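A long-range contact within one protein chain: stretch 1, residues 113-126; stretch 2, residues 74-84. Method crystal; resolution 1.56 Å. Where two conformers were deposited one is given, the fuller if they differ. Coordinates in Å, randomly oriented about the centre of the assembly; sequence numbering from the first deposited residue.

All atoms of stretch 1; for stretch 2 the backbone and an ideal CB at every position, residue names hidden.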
# COMPACT_ATOMS: atom_id res chain seq x y z
N ARG E 113 -8.28 -12.52 10.76
CA ARG E 113 -7.25 -13.52 10.87
C ARG E 113 -6.45 -13.33 12.15
O ARG E 113 -6.06 -14.31 12.80
CB ARG E 113 -6.34 -13.49 9.62
CG ARG E 113 -7.07 -14.06 8.44
CD ARG E 113 -6.18 -14.44 7.36
NE ARG E 113 -5.82 -13.27 6.60
CZ ARG E 113 -6.51 -12.80 5.57
NH1 ARG E 113 -7.63 -13.35 5.16
NH2 ARG E 113 -6.06 -11.73 4.94
N ALA E 114 -6.20 -12.09 12.52
CA ALA E 114 -5.45 -11.78 13.73
C ALA E 114 -6.17 -12.30 14.97
O ALA E 114 -5.53 -12.88 15.85
CB ALA E 114 -5.20 -10.29 13.85
N VAL E 115 -7.48 -12.07 15.04
CA VAL E 115 -8.26 -12.49 16.20
C VAL E 115 -8.30 -14.00 16.29
O VAL E 115 -8.13 -14.57 17.39
CB VAL E 115 -9.66 -11.85 16.19
CG1 VAL E 115 -10.56 -12.53 17.24
CG2 VAL E 115 -9.51 -10.37 16.53
N GLY E 116 -8.41 -14.66 15.16
CA GLY E 116 -8.37 -16.12 15.08
C GLY E 116 -7.06 -16.72 15.58
O GLY E 116 -7.04 -17.70 16.35
N PHE E 117 -5.97 -16.09 15.18
CA PHE E 117 -4.67 -16.52 15.59
C PHE E 117 -4.45 -16.28 17.07
O PHE E 117 -3.93 -17.15 17.76
CB PHE E 117 -3.61 -15.80 14.79
CG PHE E 117 -2.25 -16.37 14.97
CD1 PHE E 117 -1.98 -17.68 14.59
CD2 PHE E 117 -1.25 -15.63 15.54
CE1 PHE E 117 -0.71 -18.23 14.77
CE2 PHE E 117 0.03 -16.17 15.71
CZ PHE E 117 0.30 -17.46 15.32
N LEU E 118 -4.89 -15.13 17.57
CA LEU E 118 -4.79 -14.85 19.00
C LEU E 118 -5.56 -15.92 19.79
O LEU E 118 -5.07 -16.42 20.83
CB LEU E 118 -5.33 -13.48 19.30
CG LEU E 118 -5.34 -13.02 20.76
CD1 LEU E 118 -3.95 -13.04 21.34
CD2 LEU E 118 -5.97 -11.66 20.89
N GLU E 119 -6.72 -16.31 19.29
CA GLU E 119 -7.50 -17.38 19.97
C GLU E 119 -6.73 -18.67 20.03
O GLU E 119 -6.75 -19.37 21.08
CB GLU E 119 -8.87 -17.52 19.33
CG GLU E 119 -9.73 -16.36 19.79
CD GLU E 119 -11.08 -16.26 19.10
OE1 GLU E 119 -11.38 -17.11 18.24
OE2 GLU E 119 -11.83 -15.31 19.45
N GLU E 120 -6.03 -19.01 18.94
CA GLU E 120 -5.19 -20.20 18.92
C GLU E 120 -4.07 -20.13 19.97
O GLU E 120 -3.82 -21.11 20.70
CB GLU E 120 -4.57 -20.39 17.53
CG GLU E 120 -3.81 -21.69 17.36
CD GLU E 120 -3.20 -21.83 15.96
OE1 GLU E 120 -3.66 -21.10 15.01
OE2 GLU E 120 -2.25 -22.65 15.81
N LEU E 121 -3.43 -18.96 20.09
CA LEU E 121 -2.38 -18.77 21.09
C LEU E 121 -2.94 -18.90 22.52
O LEU E 121 -2.31 -19.49 23.38
CB LEU E 121 -1.71 -17.40 20.94
CG LEU E 121 -1.00 -17.19 19.59
CD1 LEU E 121 -0.49 -15.77 19.48
CD2 LEU E 121 0.11 -18.19 19.41
N ARG E 122 -4.10 -18.31 22.76
CA ARG E 122 -4.74 -18.40 24.11
C ARG E 122 -5.11 -19.84 24.46
O ARG E 122 -5.00 -20.24 25.62
CB ARG E 122 -5.95 -17.47 24.24
CG ARG E 122 -5.60 -15.96 24.20
CD ARG E 122 -4.56 -15.53 25.21
NE ARG E 122 -4.36 -14.08 25.16
CZ ARG E 122 -3.33 -13.43 25.68
NH1 ARG E 122 -2.38 -14.07 26.32
NH2 ARG E 122 -3.28 -12.11 25.54
N GLU E 123 -5.50 -20.62 23.45
CA GLU E 123 -5.80 -22.04 23.67
C GLU E 123 -4.51 -22.83 24.02
O GLU E 123 -4.52 -23.64 24.95
CB GLU E 123 -6.57 -22.59 22.47
CG GLU E 123 -6.89 -24.08 22.49
CD GLU E 123 -8.06 -24.44 23.39
OE1 GLU E 123 -8.73 -23.50 23.93
OE2 GLU E 123 -8.33 -25.68 23.57
N MET E 124 -3.41 -22.55 23.30
CA MET E 124 -2.10 -23.09 23.68
C MET E 124 -1.78 -22.73 25.13
O MET E 124 -1.36 -23.57 25.93
CB MET E 124 -0.99 -22.60 22.76
CG MET E 124 -1.14 -23.14 21.40
SD MET E 124 0.12 -22.54 20.25
CE MET E 124 1.58 -23.39 20.80
N GLU E 125 -1.90 -21.47 25.48
CA GLU E 125 -1.63 -21.04 26.85
C GLU E 125 -2.49 -21.78 27.88
O GLU E 125 -2.01 -22.28 28.90
CB GLU E 125 -1.95 -19.57 26.91
CG GLU E 125 -1.51 -18.79 28.11
CD GLU E 125 -1.40 -17.32 27.68
OE1 GLU E 125 -2.43 -16.79 27.27
OE2 GLU E 125 -0.29 -16.75 27.64
N LYS E 126 -3.79 -21.83 27.62
CA LYS E 126 -4.70 -22.58 28.50
C LYS E 126 -4.20 -24.02 28.72
O LYS E 126 -4.28 -24.60 29.82
CB LYS E 126 -6.10 -22.60 27.86
CG LYS E 126 -7.17 -23.35 28.67
CD LYS E 126 -8.47 -23.44 27.90
CE LYS E 126 -8.33 -24.46 26.77
NZ LYS E 126 -9.63 -24.76 26.07
N UNK E 74 3.52 -10.95 9.32
CA UNK E 74 4.09 -9.98 10.26
C UNK E 74 3.15 -9.81 11.46
O UNK E 74 3.58 -9.72 12.63
CB UNK E 74 4.33 -8.64 9.57
N UNK E 75 1.85 -9.76 11.17
CA UNK E 75 0.84 -9.68 12.24
C UNK E 75 0.99 -10.87 13.20
O UNK E 75 1.01 -10.74 14.45
CB UNK E 75 -0.57 -9.65 11.65
N UNK E 76 1.08 -12.06 12.61
CA UNK E 76 1.25 -13.29 13.40
C UNK E 76 2.50 -13.26 14.31
O UNK E 76 2.43 -13.57 15.50
CB UNK E 76 1.34 -14.49 12.46
N UNK E 77 3.63 -12.83 13.74
CA UNK E 77 4.87 -12.75 14.45
C UNK E 77 4.69 -11.82 15.65
O UNK E 77 5.02 -12.15 16.79
CB UNK E 77 5.99 -12.27 13.53
N UNK E 78 4.18 -10.61 15.42
CA UNK E 78 4.05 -9.67 16.56
C UNK E 78 3.00 -10.09 17.59
O UNK E 78 3.14 -9.78 18.78
CB UNK E 78 3.70 -8.28 16.04
N UNK E 79 1.96 -10.79 17.16
CA UNK E 79 1.00 -11.34 18.12
C UNK E 79 1.69 -12.32 19.02
O UNK E 79 1.48 -12.33 20.24
CB UNK E 79 -0.18 -12.01 17.41
N UNK E 80 2.50 -13.22 18.46
CA UNK E 80 3.23 -14.16 19.34
C UNK E 80 4.05 -13.39 20.39
O UNK E 80 4.02 -13.69 21.59
CB UNK E 80 4.15 -15.06 18.52
N UNK E 81 4.80 -12.39 19.92
CA UNK E 81 5.69 -11.66 20.82
C UNK E 81 4.87 -10.90 21.86
O UNK E 81 5.25 -10.84 23.05
CB UNK E 81 6.58 -10.70 20.04
N UNK E 82 3.74 -10.30 21.45
CA UNK E 82 2.88 -9.58 22.42
C UNK E 82 2.38 -10.54 23.52
O UNK E 82 2.40 -10.23 24.72
CB UNK E 82 1.69 -8.94 21.70
N UNK E 83 1.92 -11.69 23.11
CA UNK E 83 1.48 -12.71 24.09
C UNK E 83 2.61 -13.15 25.02
O UNK E 83 2.46 -13.18 26.27
CB UNK E 83 0.92 -13.93 23.36
N UNK E 84 3.77 -13.43 24.42
CA UNK E 84 4.96 -13.82 25.21
C UNK E 84 5.35 -12.77 26.25
O UNK E 84 5.79 -13.11 27.34
CB UNK E 84 6.15 -14.07 24.28

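Both stretches are helical, running in roughly the same direction with 37° between their axes and a closest approach of 10.1 Å.

Position 74 has nothing of stretch 1 within 5.5 Å of its ideal CB, so this contact sets no preference; it is Cys74.

Position 75 points toward stretch 1, where its ideal CB lies 5.2 Å from Ala114 CB. The small alanine leaves room for a branched or medium apolar residue. Ile75 takes it, its CG2 resting 3.7 Å from Ala114 CB.

At position 76 CA-to-CB runs sideways, yet the ideal CB is 3.9 Å from Phe117 CE2. A long side chain with an aliphatic stem would suit, as would a plain apolar one, since it could lie on the ring. The residue is Arg76: its CG stands 3.9 Å from the centroid of the Phe117 ring, 11° off the normal, a CH-pi contact over the face. The charged end continues toward Arg113, NH2 coming 4.4 Å from Arg113 CD.

At positions 77 and 78 stretch 1 sets no limit and many side chains would do; they are Tyr77, directed away, and His78.

At position 79 CA-to-CB points toward stretch 1, its ideal CB 4.2 Å from Phe117 CD2 and 4.3 Å from Leu121 CD1. The hollow is lined by Ala114, Phe117, Leu118 and Leu121 and offers no side-chain polar group, so leucine, isoleucine or methionine would be reasonable. Leu79 is the knob: its CD1 reaches 3.3 Å from Ala114 O and 3.9 Å from Phe117 CD2.

Position 80 looks sideways, with Leu121 CD1 at 4.8 Å and Phe117 CE2 at 5.1 Å from its ideal CB. A compact apolar residue fits the gap. Val80 places CG2 3.8 Å from Phe117 CE2, near the ring plane, and 4.2 Å from Leu121 CD1.

Positions 81 and 82 meet nothing of stretch 1, which leaves the choice free: Arg81 and Cys82.

Position 83 again faces stretch 1, in mixed surroundings: the ideal CB is 4.5 Å from Leu121 CD1, 4.4 Å from Arg122 NH1 and 5.3 Å from Glu125 OE2. Arg122 NH1 and Glu125 OE1 are paired in a salt bridge at 2.9 Å, so an apolar side chain can pack here without supplying a charge; a polar one remains possible. Val83 sits as a second knob among Leu118, Leu121, Arg122 and Glu125, its CG2 3.8 Å from Leu118 CD1 and over one face of the Arg122 guanidinium. A water bridges backbone and side chain, its O donating to Val83 O at 2.8 Å and accepting from Arg122 NH1 at 3.0 Å.

Position 84 turns away, so many side chains would do: Gln84.

Stretch 2 74-84: CIRYHLVRCVQ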
# COMPACT_ATOMS: atom_id res chain seq x y z
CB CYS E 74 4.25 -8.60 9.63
SG CYS E 74 5.13 -8.60 8.04
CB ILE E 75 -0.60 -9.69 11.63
CG1 ILE E 75 -0.84 -8.36 10.91
CG2 ILE E 75 -1.66 -9.90 12.77
CD1 ILE E 75 -2.09 -8.32 10.10
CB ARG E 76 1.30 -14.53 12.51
CG ARG E 76 -0.02 -14.95 11.93
CD ARG E 76 0.14 -16.13 10.90
NE ARG E 76 -1.05 -16.27 10.05
CZ ARG E 76 -1.09 -16.13 8.71
NH1 ARG E 76 -0.02 -15.81 7.99
NH2 ARG E 76 -2.25 -16.30 8.08
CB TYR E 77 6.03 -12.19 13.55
CG TYR E 77 7.27 -11.96 14.37
CD1 TYR E 77 8.15 -12.99 14.64
CD2 TYR E 77 7.59 -10.69 14.86
CE1 TYR E 77 9.27 -12.79 15.48
CE2 TYR E 77 8.70 -10.49 15.69
CZ TYR E 77 9.53 -11.54 15.97
OH TYR E 77 10.65 -11.37 16.76
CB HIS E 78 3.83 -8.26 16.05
CG HIS E 78 5.04 -7.72 15.37
ND1 HIS E 78 6.20 -7.41 16.05
CD2 HIS E 78 5.28 -7.46 14.07
CE1 HIS E 78 7.11 -7.01 15.17
NE2 HIS E 78 6.56 -6.99 13.97
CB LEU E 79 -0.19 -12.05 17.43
CG LEU E 79 -1.33 -11.15 16.96
CD1 LEU E 79 -2.33 -11.93 16.09
CD2 LEU E 79 -2.04 -10.46 18.14
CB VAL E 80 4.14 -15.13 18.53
CG1 VAL E 80 4.99 -15.98 19.42
CG2 VAL E 80 3.29 -15.98 17.62
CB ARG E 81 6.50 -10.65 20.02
CG ARG E 81 7.51 -11.27 19.09
CD ARG E 81 8.69 -11.86 19.83
NE ARG E 81 9.34 -10.82 20.65
CZ ARG E 81 9.42 -10.82 21.99
NH1 ARG E 81 8.97 -11.83 22.71
NH2 ARG E 81 10.01 -9.80 22.60
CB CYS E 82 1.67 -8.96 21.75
SG CYS E 82 2.09 -7.49 20.73
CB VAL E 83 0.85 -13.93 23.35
CG1 VAL E 83 0.63 -15.13 24.27
CG2 VAL E 83 -0.46 -13.50 22.70
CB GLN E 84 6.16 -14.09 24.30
CG GLN E 84 6.02 -15.37 23.44
CD GLN E 84 7.19 -15.61 22.50
OE1 GLN E 84 7.78 -14.66 21.98
NE2 GLN E 84 7.54 -16.89 22.30
O HOH W 1 -0.03 -12.58 27.31
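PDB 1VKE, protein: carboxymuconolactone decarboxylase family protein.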